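Local coordinates for protein peptidase S15/CocE/NonD (Thaumarchaeota archaeon SCGC AB-539-E09, PDB 4PF1) that acts as a serine aminopeptidase of the S15 (X-Pro dipeptidyl-peptidase) family, probably releasing residues from the N termini of peptides through an alpha/beta hydrolase catalytic domain, at residues K258-P263 and I595-P600; G292-E297 and G339-E344. All coordinates share one frame; numbering follows the deposited sequence.

Contact 1 (K258-P263 and I595-P600)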
ATOM      1  N   LYS A 258      40.724   4.864 -15.882  1.00 17.85           N
ATOM      2  CA  LYS A 258      41.016   6.171 -15.281  1.00 17.49           C
ATOM      3  C   LYS A 258      40.866   6.125 -13.747  1.00 21.16           C
ATOM      4  O   LYS A 258      41.724   6.651 -13.039  1.00 20.25           O
ATOM      5  CB  LYS A 258      40.096   7.255 -15.868  1.00 19.23           C
ATOM      6  CG  LYS A 258      40.382   7.585 -17.332  1.00 21.71           C
ATOM      7  CD  LYS A 258      39.258   8.413 -17.937  1.00 23.24           C
ATOM      8  CE  LYS A 258      39.492   8.709 -19.398  1.00 31.88           C
ATOM      9  NZ  LYS A 258      38.301   9.338 -20.027  1.00 37.95           N
ATOM     10  N   LEU A 259      39.780   5.487 -13.240  1.00 18.43           N
ATOM     11  CA  LEU A 259      39.513   5.362 -11.797  1.00 18.27           C
ATOM     12  C   LEU A 259      40.608   4.546 -11.095  1.00 21.75           C
ATOM     13  O   LEU A 259      41.090   4.954 -10.034  1.00 21.20           O
ATOM     14  CB  LEU A 259      38.131   4.717 -11.537  1.00 18.12           C
ATOM     15  CG  LEU A 259      36.889   5.563 -11.857  1.00 22.83           C
ATOM     16  CD1 LEU A 259      35.646   4.686 -11.949  1.00 22.61           C
ATOM     17  CD2 LEU A 259      36.677   6.663 -10.821  1.00 25.54           C
ATOM     18  N   ALA A 260      41.007   3.403 -11.699  1.00 18.00           N
ATOM     19  CA  ALA A 260      42.036   2.511 -11.157  1.00 18.15           C
ATOM     20  C   ALA A 260      43.433   3.147 -11.205  1.00 21.98           C
ATOM     21  O   ALA A 260      44.223   2.934 -10.283  1.00 21.96           O
ATOM     22  CB  ALA A 260      42.039   1.192 -11.916  1.00 19.03           C
ATOM     23  N   ALA A 261      43.738   3.917 -12.275  1.00 18.29           N
ATOM     24  CA  ALA A 261      45.039   4.585 -12.436  1.00 18.68           C
ATOM     25  C   ALA A 261      45.147   5.858 -11.582  1.00 22.13           C
ATOM     26  O   ALA A 261      46.259   6.292 -11.283  1.00 21.94           O
ATOM     27  CB  ALA A 261      45.283   4.925 -13.900  1.00 19.80           C
ATOM     28  N   HIS A 262      44.001   6.457 -11.189  1.00 18.34           N
ATOM     29  CA  HIS A 262      44.016   7.688 -10.394  1.00 17.76           C
ATOM     30  C   HIS A 262      43.184   7.558  -9.087  1.00 20.96           C
ATOM     31  O   HIS A 262      42.166   8.246  -8.949  1.00 19.88           O
ATOM     32  CB  HIS A 262      43.523   8.884 -11.238  1.00 18.57           C
ATOM     33  CG  HIS A 262      44.274   9.077 -12.520  1.00 22.55           C
ATOM     34  ND1 HIS A 262      45.586   9.518 -12.528  1.00 25.05           N
ATOM     35  CD2 HIS A 262      43.872   8.880 -13.797  1.00 24.29           C
ATOM     36  CE1 HIS A 262      45.938   9.575 -13.803  1.00 24.85           C
ATOM     37  NE2 HIS A 262      44.941   9.200 -14.602  1.00 24.69           N
ATOM     38  N   PRO A 263      43.626   6.745  -8.083  1.00 17.66           N
ATOM     39  CA  PRO A 263      42.852   6.664  -6.824  1.00 16.90           C
ATOM     40  C   PRO A 263      42.984   7.931  -5.960  1.00 19.89           C
ATOM     41  O   PRO A 263      42.056   8.264  -5.224  1.00 18.25           O
ATOM     42  CB  PRO A 263      43.445   5.443  -6.119  1.00 18.92           C
ATOM     43  CG  PRO A 263      44.838   5.341  -6.637  1.00 23.92           C
ATOM     44  CD  PRO A 263      44.819   5.868  -8.046  1.00 19.61           C
ATOM     45  N   ILE A 595      43.942   0.775  -2.847  1.00 14.40           N
ATOM     46  CA  ILE A 595      42.846   0.050  -2.188  1.00 13.56           C
ATOM     47  C   ILE A 595      41.953  -0.671  -3.236  1.00 15.97           C
ATOM     48  O   ILE A 595      41.326  -1.683  -2.899  1.00 14.69           O
ATOM     49  CB  ILE A 595      42.047   0.982  -1.223  1.00 16.13           C
ATOM     50  CG1 ILE A 595      42.960   1.441  -0.051  1.00 16.68           C
ATOM     51  CG2 ILE A 595      40.759   0.308  -0.689  1.00 16.10           C
ATOM     52  CD1 ILE A 595      42.419   2.575   0.806  1.00 21.31           C
ATOM     53  N   MET A 596      41.989  -0.222  -4.518  1.00 12.91           N
ATOM     54  CA  MET A 596      41.253  -0.870  -5.622  1.00 12.93           C
ATOM     55  C   MET A 596      41.617  -2.356  -5.748  1.00 17.62           C
ATOM     56  O   MET A 596      40.748  -3.178  -6.041  1.00 16.54           O
ATOM     57  CB  MET A 596      41.533  -0.172  -6.974  1.00 15.28           C
ATOM     58  CG  MET A 596      41.065   1.272  -7.047  1.00 18.52           C
ATOM     59  SD  MET A 596      39.273   1.492  -6.947  1.00 21.92           S
ATOM     60  CE  MET A 596      39.149   3.191  -7.485  1.00 18.38           C
ATOM     61  N   PHE A 597      42.908  -2.691  -5.527  1.00 15.61           N
ATOM     62  CA  PHE A 597      43.442  -4.044  -5.671  1.00 16.30           C
ATOM     63  C   PHE A 597      44.073  -4.560  -4.357  1.00 21.12           C
ATOM     64  O   PHE A 597      44.978  -5.402  -4.400  1.00 19.98           O
ATOM     65  CB  PHE A 597      44.485  -4.077  -6.815  1.00 18.97           C
ATOM     66  CG  PHE A 597      44.059  -3.349  -8.072  1.00 20.53           C
ATOM     67  CD1 PHE A 597      43.152  -3.925  -8.956  1.00 23.40           C
ATOM     68  CD2 PHE A 597      44.565  -2.089  -8.370  1.00 22.55           C
ATOM     69  CE1 PHE A 597      42.752  -3.247 -10.111  1.00 24.23           C
ATOM     70  CE2 PHE A 597      44.168  -1.415  -9.528  1.00 25.26           C
ATOM     71  CZ  PHE A 597      43.263  -1.998 -10.390  1.00 23.33           C
ATOM     72  N   ALA A 598      43.566  -4.089  -3.192  1.00 18.60           N
ATOM     73  CA  ALA A 598      44.075  -4.509  -1.880  1.00 18.75           C
ATOM     74  C   ALA A 598      43.925  -6.038  -1.683  1.00 22.57           C
ATOM     75  O   ALA A 598      42.839  -6.579  -1.911  1.00 20.96           O
ATOM     76  CB  ALA A 598      43.352  -3.760  -0.774  1.00 19.17           C
ATOM     77  N   PRO A 599      45.020  -6.759  -1.326  1.00 20.45           N
ATOM     78  CA  PRO A 599      44.913  -8.224  -1.172  1.00 20.84           C
ATOM     79  C   PRO A 599      44.097  -8.623   0.072  1.00 24.84           C
ATOM     80  O   PRO A 599      43.986  -7.818   0.994  1.00 23.84           O
ATOM     81  CB  PRO A 599      46.374  -8.678  -1.074  1.00 23.39           C
ATOM     82  CG  PRO A 599      47.105  -7.503  -0.553  1.00 27.65           C
ATOM     83  CD  PRO A 599      46.391  -6.278  -1.049  1.00 22.53           C
ATOM     84  N   PRO A 600      43.507  -9.849   0.127  1.00 22.45           N
ATOM     85  CA  PRO A 600      42.680 -10.216   1.297  1.00 21.75           C
ATOM     86  C   PRO A 600      43.416 -10.162   2.647  1.00 24.70           C
ATOM     87  O   PRO A 600      42.789  -9.834   3.654  1.00 23.61           O
ATOM     88  CB  PRO A 600      42.216 -11.646   0.980  1.00 23.84           C
ATOM     89  CG  PRO A 600      43.134 -12.132  -0.094  1.00 29.42           C
ATOM     90  CD  PRO A 600      43.496 -10.921  -0.891  1.00 24.93           C
TER

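Contact 2 (G292-E297 and G339-E344)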
ATOM      1  N   GLY A 292      20.644  20.786  -3.697  1.00 11.80           N
ATOM      2  CA  GLY A 292      19.767  20.087  -2.769  1.00 10.89           C
ATOM      3  C   GLY A 292      20.472  19.701  -1.488  1.00 13.57           C
ATOM      4  O   GLY A 292      21.597  19.190  -1.525  1.00 12.68           O
ATOM      5  N   LEU A 293      19.803  19.921  -0.344  1.00 10.31           N
ATOM      6  CA  LEU A 293      20.328  19.601   0.993  1.00 10.81           C
ATOM      7  C   LEU A 293      20.554  18.097   1.188  1.00 14.84           C
ATOM      8  O   LEU A 293      21.452  17.708   1.937  1.00 14.57           O
ATOM      9  CB  LEU A 293      19.369  20.112   2.095  1.00 11.00           C
ATOM     10  CG  LEU A 293      19.368  21.626   2.379  1.00 16.15           C
ATOM     11  CD1 LEU A 293      18.178  22.012   3.248  1.00 16.27           C
ATOM     12  CD2 LEU A 293      20.660  22.067   3.069  1.00 18.25           C
ATOM     13  N   PHE A 294      19.735  17.259   0.537  1.00 11.30           N
ATOM     14  CA  PHE A 294      19.810  15.809   0.711  1.00 11.15           C
ATOM     15  C   PHE A 294      20.166  15.084  -0.600  1.00 15.35           C
ATOM     16  O   PHE A 294      19.792  13.923  -0.791  1.00 15.45           O
ATOM     17  CB  PHE A 294      18.482  15.283   1.302  1.00 12.57           C
ATOM     18  CG  PHE A 294      17.998  16.058   2.509  1.00 13.81           C
ATOM     19  CD1 PHE A 294      18.714  16.040   3.702  1.00 16.41           C
ATOM     20  CD2 PHE A 294      16.841  16.828   2.444  1.00 15.72           C
ATOM     21  CE1 PHE A 294      18.276  16.772   4.811  1.00 17.48           C
ATOM     22  CE2 PHE A 294      16.394  17.545   3.560  1.00 18.42           C
ATOM     23  CZ  PHE A 294      17.117  17.517   4.734  1.00 16.57           C
ATOM     24  N   ASP A 295      20.938  15.754  -1.469  1.00 12.11           N
ATOM     25  CA  ASP A 295      21.404  15.207  -2.739  1.00 11.80           C
ATOM     26  C   ASP A 295      22.351  14.018  -2.493  1.00 15.54           C
ATOM     27  O   ASP A 295      23.488  14.210  -2.066  1.00 15.00           O
ATOM     28  CB  ASP A 295      22.104  16.302  -3.564  1.00 13.26           C
ATOM     29  CG  ASP A 295      22.239  15.971  -5.034  1.00 17.33           C
ATOM     30  OD1 ASP A 295      22.737  14.872  -5.354  1.00 16.62           O
ATOM     31  OD2 ASP A 295      21.831  16.796  -5.859  1.00 20.22           O
ATOM     32  N   GLN A 296      21.871  12.788  -2.775  1.00 11.71           N
ATOM     33  CA  GLN A 296      22.610  11.542  -2.547  1.00 10.77           C
ATOM     34  C   GLN A 296      23.664  11.251  -3.648  1.00 15.98           C
ATOM     35  O   GLN A 296      24.330  10.209  -3.595  1.00 15.90           O
ATOM     36  CB  GLN A 296      21.621  10.360  -2.404  1.00 11.59           C
ATOM     37  CG  GLN A 296      20.996   9.849  -3.727  1.00 18.41           C
ATOM     38  CD  GLN A 296      19.857  10.680  -4.293  1.00 28.49           C
ATOM     39  OE1 GLN A 296      19.530  11.771  -3.814  1.00 24.26           O
ATOM     40  NE2 GLN A 296      19.243  10.184  -5.365  1.00 13.15           N
ATOM     41  N   GLU A 297      23.838  12.172  -4.621  1.00 12.92           N
ATOM     42  CA  GLU A 297      24.791  11.947  -5.705  1.00 12.37           C
ATOM     43  C   GLU A 297      25.800  13.088  -5.868  1.00 14.92           C
ATOM     44  O   GLU A 297      26.989  12.812  -6.033  1.00 13.55           O
ATOM     45  CB  GLU A 297      24.056  11.687  -7.027  1.00 13.72           C
ATOM     46  CG  GLU A 297      23.374  10.324  -7.068  1.00 22.88           C
ATOM     47  CD  GLU A 297      22.845   9.852  -8.409  1.00 30.89           C
ATOM     48  OE1 GLU A 297      22.157   8.806  -8.432  1.00 27.01           O
ATOM     49  OE2 GLU A 297      23.134  10.505  -9.437  1.00 19.55           O
ATOM     50  N   GLY A 339      11.043  10.839   2.134  1.00 14.12           N
ATOM     51  CA  GLY A 339      10.966   9.791   3.143  1.00 14.35           C
ATOM     52  C   GLY A 339       9.899  10.147   4.166  1.00 19.00           C
ATOM     53  O   GLY A 339       8.776  10.492   3.783  1.00 18.73           O
ATOM     54  N   PRO A 340      10.245  10.210   5.475  1.00 15.75           N
ATOM     55  CA  PRO A 340       9.235  10.593   6.474  1.00 16.00           C
ATOM     56  C   PRO A 340       9.078  12.112   6.627  1.00 19.73           C
ATOM     57  O   PRO A 340       8.122  12.557   7.267  1.00 19.27           O
ATOM     58  CB  PRO A 340       9.757   9.962   7.775  1.00 17.69           C
ATOM     59  CG  PRO A 340      11.100   9.343   7.439  1.00 21.79           C
ATOM     60  CD  PRO A 340      11.527   9.872   6.116  1.00 17.06           C
ATOM     61  N   LEU A 341      10.013  12.905   6.053  1.00 15.85           N
ATOM     62  CA  LEU A 341       9.993  14.368   6.160  1.00 15.35           C
ATOM     63  C   LEU A 341       8.968  14.981   5.228  1.00 18.92           C
ATOM     64  O   LEU A 341       8.945  14.651   4.047  1.00 18.21           O
ATOM     65  CB  LEU A 341      11.381  14.979   5.877  1.00 15.18           C
ATOM     66  CG  LEU A 341      12.584  14.412   6.644  1.00 19.87           C
ATOM     67  CD1 LEU A 341      13.834  15.183   6.305  1.00 20.01           C
ATOM     68  CD2 LEU A 341      12.358  14.447   8.149  1.00 22.85           C
ATOM     69  N   GLN A 342       8.136  15.894   5.755  1.00 15.55           N
ATOM     70  CA  GLN A 342       7.101  16.583   4.983  1.00 14.90           C
ATOM     71  C   GLN A 342       7.388  18.079   4.926  1.00 18.16           C
ATOM     72  O   GLN A 342       7.595  18.716   5.961  1.00 17.51           O
ATOM     73  CB  GLN A 342       5.710  16.308   5.564  1.00 16.25           C
ATOM     74  CG  GLN A 342       5.261  14.864   5.366  1.00 27.20           C
ATOM     75  CD  GLN A 342       3.985  14.556   6.098  1.00 41.75           C
ATOM     76  OE1 GLN A 342       3.924  14.580   7.331  1.00 34.87           O
ATOM     77  NE2 GLN A 342       2.947  14.216   5.353  1.00 36.58           N
ATOM     78  N   PHE A 343       7.444  18.628   3.703  1.00 14.58           N
ATOM     79  CA  PHE A 343       7.756  20.038   3.473  1.00 14.42           C
ATOM     80  C   PHE A 343       6.477  20.832   3.178  1.00 18.42           C
ATOM     81  O   PHE A 343       5.428  20.235   2.919  1.00 18.25           O
ATOM     82  CB  PHE A 343       8.799  20.181   2.338  1.00 15.72           C
ATOM     83  CG  PHE A 343       9.988  19.244   2.474  1.00 16.57           C
ATOM     84  CD1 PHE A 343      10.739  19.208   3.649  1.00 19.18           C
ATOM     85  CD2 PHE A 343      10.344  18.389   1.437  1.00 18.17           C
ATOM     86  CE1 PHE A 343      11.815  18.324   3.785  1.00 19.56           C
ATOM     87  CE2 PHE A 343      11.422  17.507   1.574  1.00 20.45           C
ATOM     88  CZ  PHE A 343      12.156  17.487   2.743  1.00 18.37           C
ATOM     89  N   GLU A 344       6.545  22.169   3.283  1.00 14.89           N
ATOM     90  CA  GLU A 344       5.370  23.017   3.088  1.00 15.12           C
ATOM     91  C   GLU A 344       5.059  23.204   1.598  1.00 18.84           C
ATOM     92  O   GLU A 344       5.517  24.165   0.972  1.00 18.63           O
ATOM     93  CB  GLU A 344       5.533  24.366   3.808  1.00 16.79           C
ATOM     94  CG  GLU A 344       5.223  24.294   5.295  1.00 27.39           C
ATOM     95  CD  GLU A 344       3.755  24.109   5.628  1.00 43.26           C
ATOM     96  OE1 GLU A 344       3.003  25.108   5.584  1.00 38.88           O
ATOM     97  OE2 GLU A 344       3.355  22.962   5.934  1.00 30.48           O
TER

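Contact 1 (K258-P263 and I595-P600)
Two neighbouring side chains, Met-596 and Phe-597, reach the last turn of helix 254-261 with similar first torsions, CG lying beside the backbone N and anti to the carbonyl carbon (chi1 -63° and -45°); Met-596 reaches Leu-259 and grazes Ala-260, while Phe-597 meets Ala-260 alone. Met-596 starts from a CB directed at the helix and bends again at chi2 (-65°), which carries its methyl group onto the backbone of Leu-259: CE stands 3.7 Å from Leu-259 O. The same methyl lies 4.4 Å from Leu-259 CB, while Met-596 CG passes 4.4 Å from Ala-260 CA. Phe-597 brings up the far end of its ring instead. Its CZ meets Ala-260 CB at 3.7 Å, the methyl approaching obliquely, and Met-596 CB lies 3.8 Å above one face of that ring, offset toward the rim. The nearest CA atoms, those of Ala-260 and Met-596, are 6.5 Å apart. Between the two segments the attachment is purely van der Waals; Asn-594 supplies a polar bridge, its ND2 bonded to Ala-260 O and its OD1 accepting from Met-596 N. Phe-197 and Phe-202 pack on both Leu-259 and Met-596, enlarging the apolar patch, whereas Phe-597 remains exposed at its border. The example illustrates a helix C-terminus docked on a loop by a methionine methyl and the end of a phenyl ring: here the helical insertion between strands 178-184 and 287-292 meets the loop between strands 571-577 and 606-625 of the C-terminal beta-rich region, consistent with an interface between the catalytic and non-catalytic parts.

Contact 2 (G292-E297 and G339-E344)
Phe-294 reaches across to Leu-341 and Phe-343, and its side chain can be followed outward from a CB that points at the other segment. CB and CG serve as the stem; the touching is done at the far end of the ring. CE2 approaches Phe-343 CZ at 4.3 Å, and CZ, the outermost atom, lies 4.3 Å from Leu-341 CD1. Both partners approach the ring obliquely, so this is loose apolar contact rather than a defined aromatic stack. Within its own segment, Leu-293 CB covers one face of the ring, 4.1 Å above the plane and over its centre. Leu-341 and Phe-343 flank Gln-342, both with CB directed at the loop, and so offer a methyl and a ring end side by side to the single phenyl group. All three touching residues are buried. The turn that presents Phe-294 is a type I beta turn from Gly-292 to Asp-295. Asp-295, the last residue of that turn, itself opens an Asx turn in which Glu-297 N donates to Asp-295 OD1 (3.0 Å, N-H...O 153°), meeting the oxygen nearly along its C-O bond. Asp-295 OD2 is hydrogen-bonded to His-328 ND1, consistent with the acid of a Ser-His-Asp triad completed by Ser-161, so Phe-294 immediately precedes a probable catalytic residue. The loop leaves strand 287-292 of the central mixed sheet and leads to helix 301-309, while Leu-341 belongs to the two-stranded hairpin 337-338/341-342, whose Leu-338 also packs on Phe-294 and Phe-343.

Followed from the N terminus, the chain first builds much of the mixed sheet and then enters helix 254-261, where contact 1 begins. It next runs through strand 287-292 into the loop of 292-297, and 42 residues later returns at 339-344 to close contact 2. Only after the last strands of the mixed sheet and most of the C-terminal beta region does 595-600 come back to helix 254-261. Contact 2 is therefore nested inside the loop closed by contact 1. Their centres lie about 33 Å apart, on opposite sides of the chain's centre: the inner closure ties the loop after strand 287-292 to the hairpin 337-342; the outer one ties the helical insertion to the C-terminal region.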